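PDB 2D5W: peptide ABC transporter, peptide-binding protein from Thermus thermophilus, which binds oligopeptides, and probably hands them to an ABC transporter for uptake across the membrane. Local coordinates for residues P199-N203 against R204-V208; N256-L259 against V260-G264; C314-V317 against K318-L322; K591-Q595 against A596-L600. All coordinates share one frame; numbering follows the deposited sequence.

Contact 1: P199-N203 against R204-V208; sequences PQALN and RGAMV
R204 follows the last turn of helix 199-203 and folds back over Q200. Its backbone N is divided between two carbonyls, Q200 O at 3.1 Å and A201 O at 3.2 Å, and both bonds are weak. The R204 side chain passes over the Q200 carbonyl and crosses the Q200 side chain obliquely, with R204 CD 3.4 Å from Q200 NE2. Q200 CG lies between its backbone N and carbonyl carbon (chi1 62°), and a bend at chi2 turns the amide to the arginine. The amide and guanidinium planes stand 43° apart. A water bridges the two groups, accepting from Q200 NE2 and R204 NE. It sits in the guanidinium plane, at the edge. G205 has positive phi and is the C-prime residue of a Schellman motif that ends the helix. A side chain here would jam against the carbonyl O of R204. G205 N bonds to L202 O at 3.0 Å, from above the carbonyl plane. A206 N completes the motif with a 3.0 Å bond to A201 O. A206 CB points at the helix and lies 4.0 Å from A201 CB. M207 lies beside L202 and points the same way, with M207 CG 3.7 Å from L202 CD2. A second water accepts from M207 N and donates to L202 O. M207 packs on M162 of helix 159-173, and L202 on L215 and W218 of strand 213-219.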
# COMPACT_ATOMS: atom_id res chain seq x y z
N PRO A 199 -5.69 -7.85 18.47
CA PRO A 199 -4.65 -8.24 19.42
C PRO A 199 -5.03 -9.36 20.39
O PRO A 199 -4.31 -10.35 20.51
CB PRO A 199 -4.34 -6.94 20.15
CG PRO A 199 -4.60 -5.89 19.10
CD PRO A 199 -5.89 -6.39 18.47
N GLN A 200 -6.16 -9.21 21.07
CA GLN A 200 -6.57 -10.23 22.03
C GLN A 200 -6.82 -11.59 21.38
O GLN A 200 -6.42 -12.62 21.92
CB GLN A 200 -7.81 -9.76 22.81
CG GLN A 200 -9.06 -9.51 21.98
CD GLN A 200 -9.89 -10.76 21.75
OE1 GLN A 200 -10.85 -10.75 20.99
NE2 GLN A 200 -9.52 -11.85 22.42
N ALA A 201 -7.44 -11.59 20.21
CA ALA A 201 -7.71 -12.84 19.51
C ALA A 201 -6.41 -13.53 19.11
O ALA A 201 -6.23 -14.73 19.33
CB ALA A 201 -8.57 -12.58 18.27
N LEU A 202 -5.50 -12.76 18.53
CA LEU A 202 -4.22 -13.30 18.09
C LEU A 202 -3.37 -13.77 19.26
O LEU A 202 -2.70 -14.81 19.16
CB LEU A 202 -3.47 -12.25 17.27
CG LEU A 202 -4.13 -11.94 15.92
CD1 LEU A 202 -3.47 -10.73 15.29
CD2 LEU A 202 -4.04 -13.16 15.01
N ASN A 203 -3.38 -13.04 20.37
CA ASN A 203 -2.59 -13.43 21.53
C ASN A 203 -3.11 -14.73 22.13
O ASN A 203 -2.37 -15.45 22.79
CB ASN A 203 -2.58 -12.32 22.58
CG ASN A 203 -1.73 -11.14 22.16
OD1 ASN A 203 -0.81 -11.27 21.34
ND2 ASN A 203 -2.00 -9.97 22.75
N ARG A 204 -4.39 -15.02 21.89
CA ARG A 204 -5.01 -16.25 22.39
C ARG A 204 -4.89 -17.38 21.37
O ARG A 204 -5.50 -18.44 21.53
CB ARG A 204 -6.47 -15.98 22.75
CG ARG A 204 -6.66 -15.21 24.06
CD ARG A 204 -7.92 -14.35 24.06
NE ARG A 204 -9.17 -15.10 23.93
CZ ARG A 204 -9.74 -15.79 24.91
NH1 ARG A 204 -10.88 -16.44 24.68
NH2 ARG A 204 -9.17 -15.85 26.11
N GLY A 205 -4.10 -17.16 20.32
CA GLY A 205 -3.87 -18.18 19.31
C GLY A 205 -4.88 -18.34 18.19
O GLY A 205 -5.02 -19.43 17.63
N ALA A 206 -5.56 -17.26 17.83
CA ALA A 206 -6.58 -17.32 16.78
C ALA A 206 -6.06 -17.70 15.40
O ALA A 206 -6.80 -18.27 14.60
CB ALA A 206 -7.32 -15.99 16.70
N MET A 207 -4.80 -17.39 15.10
CA MET A 207 -4.25 -17.69 13.79
C MET A 207 -3.02 -18.59 13.82
O MET A 207 -2.43 -18.84 14.88
CB MET A 207 -3.87 -16.39 13.07
CG MET A 207 -5.05 -15.64 12.46
SD MET A 207 -5.84 -16.55 11.10
CE MET A 207 -4.66 -16.24 9.76
N VAL A 208 -2.67 -19.11 12.64
CA VAL A 208 -1.46 -19.91 12.46
C VAL A 208 -0.69 -19.19 11.36
O VAL A 208 -1.26 -18.39 10.61
CB VAL A 208 -1.75 -21.38 12.10
CG1 VAL A 208 -2.41 -22.07 13.29
CG2 VAL A 208 -2.59 -21.47 10.85
O HOH W 1 -10.48 -14.31 21.59
O HOH W 2 -2.33 -16.20 16.71

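Contact 2: N256-L259 against V260-G264; sequences NSLL and VAVIG
The amides of V260, A261, V262 and I263 bond to the carbonyls of N256, S257, L258 and L259 in a regular alpha-helical ladder, each N-H...O angle near 160°. The tightest rung is V262 N to L258 O at 2.8 Å. The side chains of the later turn lie against these same carbonyls. V262 CG2 comes 3.3 Å from L258 O and also meets the end of the leucine, 4.2 Å from L258 CD1. V260 CG2 lies 3.4 Å from N256 O, on the exposed flank. I263 has CG1 anti to its carbonyl carbon and beside its backbone N (chi1 -65°). This lays the longer branch back along the helix, with I263 CG1 3.2 Å from L259 O. Its tip then reaches the leucine branch point, I263 CD1 to L259 CG at 3.9 Å. L259 and I263 together pack on Q284 and L285 of helix 283-286. Replacing I263 with an alanine would probably open a gap beside L259 and leave L285 with less apolar cover. L258 touches S13, just after strand 7-12. At the start of the helix N254 OD1 accepts from S257 N, and near its end I263 O accepts from R292. The helix has buried and exposed flanks, and it links strand 246-251 to the parallel strand 269-270 of the same sheet, with strand 7-12 between them, in a beta-alpha-beta crossover.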
# COMPACT_ATOMS: atom_id res chain seq x y z
N ASN A 256 10.03 11.98 15.23
CA ASN A 256 11.22 12.55 15.86
C ASN A 256 11.59 11.66 17.05
O ASN A 256 12.77 11.40 17.29
CB ASN A 256 10.98 13.99 16.33
CG ASN A 256 12.16 14.54 17.11
OD1 ASN A 256 12.15 14.57 18.34
ND2 ASN A 256 13.19 14.96 16.39
N SER A 257 10.60 11.18 17.79
CA SER A 257 10.87 10.30 18.91
C SER A 257 11.47 8.99 18.38
O SER A 257 12.34 8.40 19.02
CB SER A 257 9.59 10.03 19.70
OG SER A 257 9.11 11.23 20.28
N LEU A 258 11.01 8.54 17.22
CA LEU A 258 11.55 7.31 16.64
C LEU A 258 13.01 7.57 16.25
O LEU A 258 13.87 6.73 16.47
CB LEU A 258 10.74 6.87 15.42
CG LEU A 258 11.27 5.63 14.68
CD1 LEU A 258 11.37 4.44 15.62
CD2 LEU A 258 10.34 5.32 13.52
N LEU A 259 13.27 8.74 15.67
CA LEU A 259 14.63 9.11 15.28
C LEU A 259 15.56 9.05 16.50
O LEU A 259 16.67 8.50 16.43
CB LEU A 259 14.65 10.52 14.69
CG LEU A 259 16.03 11.09 14.34
CD1 LEU A 259 16.71 10.20 13.31
CD2 LEU A 259 15.89 12.50 13.81
N VAL A 260 15.11 9.60 17.62
CA VAL A 260 15.91 9.59 18.84
C VAL A 260 16.20 8.15 19.27
O VAL A 260 17.32 7.81 19.63
CB VAL A 260 15.19 10.35 19.99
CG1 VAL A 260 15.93 10.15 21.30
CG2 VAL A 260 15.11 11.83 19.65
N ALA A 261 15.18 7.29 19.22
CA ALA A 261 15.37 5.89 19.60
C ALA A 261 16.36 5.20 18.67
O ALA A 261 17.22 4.43 19.11
CB ALA A 261 14.02 5.16 19.59
N VAL A 262 16.26 5.48 17.37
CA VAL A 262 17.17 4.87 16.40
C VAL A 262 18.61 5.33 16.65
O VAL A 262 19.54 4.52 16.61
CB VAL A 262 16.74 5.22 14.96
CG1 VAL A 262 17.81 4.79 13.96
CG2 VAL A 262 15.42 4.51 14.63
N ILE A 263 18.80 6.61 16.93
CA ILE A 263 20.14 7.12 17.21
C ILE A 263 20.70 6.46 18.47
O ILE A 263 21.90 6.16 18.54
CB ILE A 263 20.11 8.65 17.43
CG1 ILE A 263 19.71 9.36 16.13
CG2 ILE A 263 21.48 9.14 17.90
CD1 ILE A 263 19.45 10.84 16.29
N GLY A 264 19.83 6.21 19.44
CA GLY A 264 20.23 5.60 20.70
C GLY A 264 20.89 4.23 20.62
O GLY A 264 21.64 3.86 21.53

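Contact 3: C314-V317 against K318-L322; sequences CQVV and KDLGL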
# COMPACT_ATOMS: atom_id res chain seq x y z
N CYS A 314 -21.95 14.73 -0.76
CA CYS A 314 -21.51 15.39 0.48
C CYS A 314 -21.59 16.87 0.15
O CYS A 314 -20.80 17.39 -0.63
CB CYS A 314 -20.06 15.01 0.83
SG CYS A 314 -19.83 13.23 1.15
N GLN A 315 -22.57 17.56 0.74
CA GLN A 315 -22.75 18.97 0.43
C GLN A 315 -21.51 19.82 0.65
O GLN A 315 -21.31 20.81 -0.05
CB GLN A 315 -23.94 19.53 1.22
CG GLN A 315 -24.42 20.89 0.71
CD GLN A 315 -24.67 20.91 -0.80
OE1 GLN A 315 -25.36 20.04 -1.34
NE2 GLN A 315 -24.12 21.91 -1.47
N VAL A 316 -20.67 19.45 1.62
CA VAL A 316 -19.44 20.20 1.88
C VAL A 316 -18.56 20.22 0.63
O VAL A 316 -17.93 21.22 0.31
CB VAL A 316 -18.65 19.58 3.05
CG1 VAL A 316 -17.34 20.33 3.25
CG2 VAL A 316 -19.48 19.61 4.32
N VAL A 317 -18.54 19.09 -0.07
CA VAL A 317 -17.77 18.96 -1.30
C VAL A 317 -18.29 19.94 -2.35
O VAL A 317 -17.51 20.63 -3.01
CB VAL A 317 -17.84 17.51 -1.84
CG1 VAL A 317 -17.26 17.44 -3.24
CG2 VAL A 317 -17.08 16.58 -0.91
N LYS A 318 -19.61 19.99 -2.51
CA LYS A 318 -20.21 20.89 -3.49
C LYS A 318 -20.04 22.35 -3.06
O LYS A 318 -19.80 23.22 -3.89
CB LYS A 318 -21.70 20.57 -3.67
CG LYS A 318 -21.95 19.20 -4.30
CD LYS A 318 -23.41 19.02 -4.69
CE LYS A 318 -23.82 19.95 -5.83
NZ LYS A 318 -25.24 19.74 -6.24
N ASP A 319 -20.16 22.60 -1.76
CA ASP A 319 -20.00 23.95 -1.22
C ASP A 319 -18.62 24.50 -1.57
O ASP A 319 -18.48 25.63 -2.05
CB ASP A 319 -20.18 23.95 0.30
CG ASP A 319 -21.62 23.77 0.73
OD1 ASP A 319 -21.86 23.58 1.94
OD2 ASP A 319 -22.52 23.82 -0.14
N LEU A 320 -17.60 23.69 -1.34
CA LEU A 320 -16.22 24.08 -1.62
C LEU A 320 -15.87 23.96 -3.10
O LEU A 320 -14.84 24.47 -3.54
CB LEU A 320 -15.25 23.22 -0.81
CG LEU A 320 -15.32 23.36 0.71
CD1 LEU A 320 -14.38 22.36 1.36
CD2 LEU A 320 -14.95 24.78 1.10
N GLY A 321 -16.73 23.28 -3.86
CA GLY A 321 -16.48 23.10 -5.28
C GLY A 321 -15.33 22.16 -5.59
O GLY A 321 -14.69 22.27 -6.63
N LEU A 322 -15.08 21.21 -4.70
CA LEU A 322 -13.99 20.27 -4.89
C LEU A 322 -14.18 19.36 -6.11
O LEU A 322 -13.23 18.77 -6.60
CB LEU A 322 -13.79 19.41 -3.64
CG LEU A 322 -13.47 20.22 -2.37
CD1 LEU A 322 -13.20 19.27 -1.21
CD2 LEU A 322 -12.26 21.10 -2.62
O HOH W 3 -26.76 19.97 -3.97
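Helix 315-320 is a short helix with C314 at its N-cap position and a Schellman motif at its end, where G321 has positive phi. C314 is also tied to C458 by a disulfide. Within the helix Q315 holds D319 twice. D319 N bonds to Q315 O at 2.7 Å. The side chains meet as well, Q315 NE2 giving a nearly straight bond (178°) to D319 OD2 at 2.8 Å. The carboxylate oxygen lies in the amide plane of Q315, but the amide N approaches from above the carboxylate plane, 43° out of it. Q315 CG stands opposite the backbone N (chi1 -166°) and the chain bends at chi2, which swings the amide along the helix to D319. The same NE2 rests against K318, 3.5 Å from K318 CB. On its other branch, Q315 OE1 takes a bond from a water that in turn accepts from K318 NZ at 2.7 Å. Another side of the same turn is apolar. V316 and L320 lie side by side, with V316 CG1 4.1 Å from L320 CD1. In the Schellman turn L322 N bonds to V317 O at 3.0 Å, and G321 N makes weak bonds to V317 O and K318 O. L322 then crosses V317 at about a right angle, its CB 4.0 Å from V317 CG1. D319 is buried and its OD1 forms a salt bridge with R401 of strand 401-410. The arginine charge and the Q315 amide would probably favour an ionised carboxylate, and the salt bridge ties the helix to that strand.

Contact 4: K591-Q595 against A596-L600; sequences KKWDQ and AKYAL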
# COMPACT_ATOMS: atom_id res chain seq x y z
N LYS A 591 26.20 -13.55 4.20
CA LYS A 591 25.74 -12.43 3.39
C LYS A 591 25.47 -12.90 1.96
O LYS A 591 26.33 -13.52 1.33
CB LYS A 591 26.79 -11.32 3.38
CG LYS A 591 26.34 -10.05 2.70
CD LYS A 591 27.42 -8.98 2.73
CE LYS A 591 26.94 -7.69 2.08
NZ LYS A 591 28.01 -6.66 2.04
N LYS A 592 24.28 -12.60 1.46
CA LYS A 592 23.88 -13.00 0.11
C LYS A 592 23.44 -11.80 -0.73
O LYS A 592 23.37 -11.89 -1.96
CB LYS A 592 22.73 -14.01 0.18
CG LYS A 592 23.10 -15.35 0.76
CD LYS A 592 24.10 -16.08 -0.11
CE LYS A 592 24.43 -17.45 0.45
NZ LYS A 592 23.22 -18.30 0.58
N TRP A 593 23.14 -10.69 -0.07
CA TRP A 593 22.71 -9.48 -0.75
C TRP A 593 23.47 -8.28 -0.21
O TRP A 593 23.91 -8.29 0.93
CB TRP A 593 21.20 -9.26 -0.53
CG TRP A 593 20.36 -10.42 -0.92
CD1 TRP A 593 20.03 -11.49 -0.14
CD2 TRP A 593 19.79 -10.67 -2.21
NE1 TRP A 593 19.29 -12.40 -0.87
CE2 TRP A 593 19.13 -11.92 -2.14
CE3 TRP A 593 19.77 -9.97 -3.42
CZ2 TRP A 593 18.47 -12.48 -3.24
CZ3 TRP A 593 19.11 -10.52 -4.51
CH2 TRP A 593 18.47 -11.77 -4.41
N ASP A 594 23.64 -7.26 -1.04
CA ASP A 594 24.30 -6.04 -0.60
C ASP A 594 23.42 -4.87 -1.00
O ASP A 594 23.02 -4.74 -2.16
CB ASP A 594 25.68 -5.86 -1.24
CG ASP A 594 26.41 -4.66 -0.67
OD1 ASP A 594 26.91 -4.74 0.48
OD2 ASP A 594 26.47 -3.61 -1.35
N GLN A 595 23.14 -4.01 -0.03
CA GLN A 595 22.26 -2.87 -0.24
C GLN A 595 22.73 -1.81 -1.24
O GLN A 595 21.92 -1.19 -1.91
CB GLN A 595 21.99 -2.20 1.11
CG GLN A 595 20.99 -1.07 1.04
CD GLN A 595 19.62 -1.55 0.62
OE1 GLN A 595 18.86 -2.09 1.43
NE2 GLN A 595 19.29 -1.37 -0.65
N ALA A 596 24.04 -1.61 -1.33
CA ALA A 596 24.60 -0.59 -2.21
C ALA A 596 24.02 -0.47 -3.62
O ALA A 596 23.57 0.61 -4.02
CB ALA A 596 26.12 -0.76 -2.29
N LYS A 597 24.03 -1.57 -4.36
CA LYS A 597 23.54 -1.55 -5.74
C LYS A 597 22.07 -1.19 -5.95
O LYS A 597 21.67 -0.85 -7.06
CB LYS A 597 23.83 -2.90 -6.41
CG LYS A 597 23.02 -4.06 -5.85
CD LYS A 597 23.35 -5.36 -6.55
CE LYS A 597 24.76 -5.83 -6.22
NZ LYS A 597 24.92 -6.10 -4.76
N TYR A 598 21.27 -1.25 -4.89
CA TYR A 598 19.85 -0.93 -5.00
C TYR A 598 19.51 0.43 -4.41
O TYR A 598 18.38 0.90 -4.51
CB TYR A 598 19.02 -1.99 -4.28
CG TYR A 598 19.40 -3.41 -4.61
CD1 TYR A 598 19.15 -3.95 -5.86
CD2 TYR A 598 20.04 -4.20 -3.66
CE1 TYR A 598 19.52 -5.26 -6.17
CE2 TYR A 598 20.42 -5.51 -3.95
CZ TYR A 598 20.16 -6.03 -5.20
OH TYR A 598 20.55 -7.32 -5.48
N ALA A 599 20.50 1.07 -3.78
CA ALA A 599 20.28 2.36 -3.14
C ALA A 599 20.92 3.51 -3.91
O ALA A 599 21.74 3.30 -4.80
CB ALA A 599 20.83 2.32 -1.72
N LEU A 600 20.53 4.73 -3.55
CA LEU A 600 21.08 5.92 -4.17
C LEU A 600 22.56 5.99 -3.83
O LEU A 600 22.99 5.48 -2.79
CB LEU A 600 20.37 7.17 -3.64
CG LEU A 600 18.91 7.36 -4.04
CD1 LEU A 600 18.32 8.54 -3.28
CD2 LEU A 600 18.81 7.59 -5.54
O HOH W 4 22.90 -7.92 -3.87
O HOH W 5 25.71 -3.65 -3.81
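With CG anti to the backbone N (chi1 -174°), D594 carries its OD2 round to A596 N, which gives it a weak bond at 3.1 Å. K597 starts in the less common rotamer (chi1 68°) and curls back at chi3 and chi4. This brings K597 NZ 3.6 Å from D594 CB and into a weak bond to D594 O. A water joins the two residues more firmly, giving to D594 OD2 at 2.6 Å and accepting from K597 NZ and K597 N. D594 OD1 forms a salt bridge with K591 NZ at 2.7 Å. With an alanine in place of D594, the K591 amine would probably lose its carboxylate and the A596 amide its weak acceptor. K597 CG lies over the centre of one face of the Y598 ring. The Y598 hydroxyl meets the edge of W593 in its plane, with OH 3.4 Å from W593 CE3. That hydroxyl is hydrogen-bonded to D50, and W593 NE1 to E581. Y598 N bonds to Q595 O at 3.1 Å. Q595 NE2, which bonds to A565 O, lies by Y598 CB. The weak A596 N to D594 OD2 bond forms an Asx turn, which leads into the short 3-10 segment 596-598, in the loop after strand 583-584.

In the fold
All four contacts are local and none touches another. Contact 3 is mostly buried, contacts 1 and 2 are partly buried, and contact 4 lies at the surface. Contacts 1 and 3 both close a helix with a Schellman motif, but only contact 3 adds a buried carboxylate and a disulfide. Contact 2 is a run of regular helix with apolar side chains and no water bridge. Contact 4 is the most polar, with charges and water around a single short 3-10 turn. Contacts 1 and 2 both adjoin the five-strand sheet, at strand 213-219 and at the 246-251 to 269-270 connection. Contacts 3 and 4 both reach the seven-strand sheet, at strands 401-410 and 293-308, with centres about 48 Å apart.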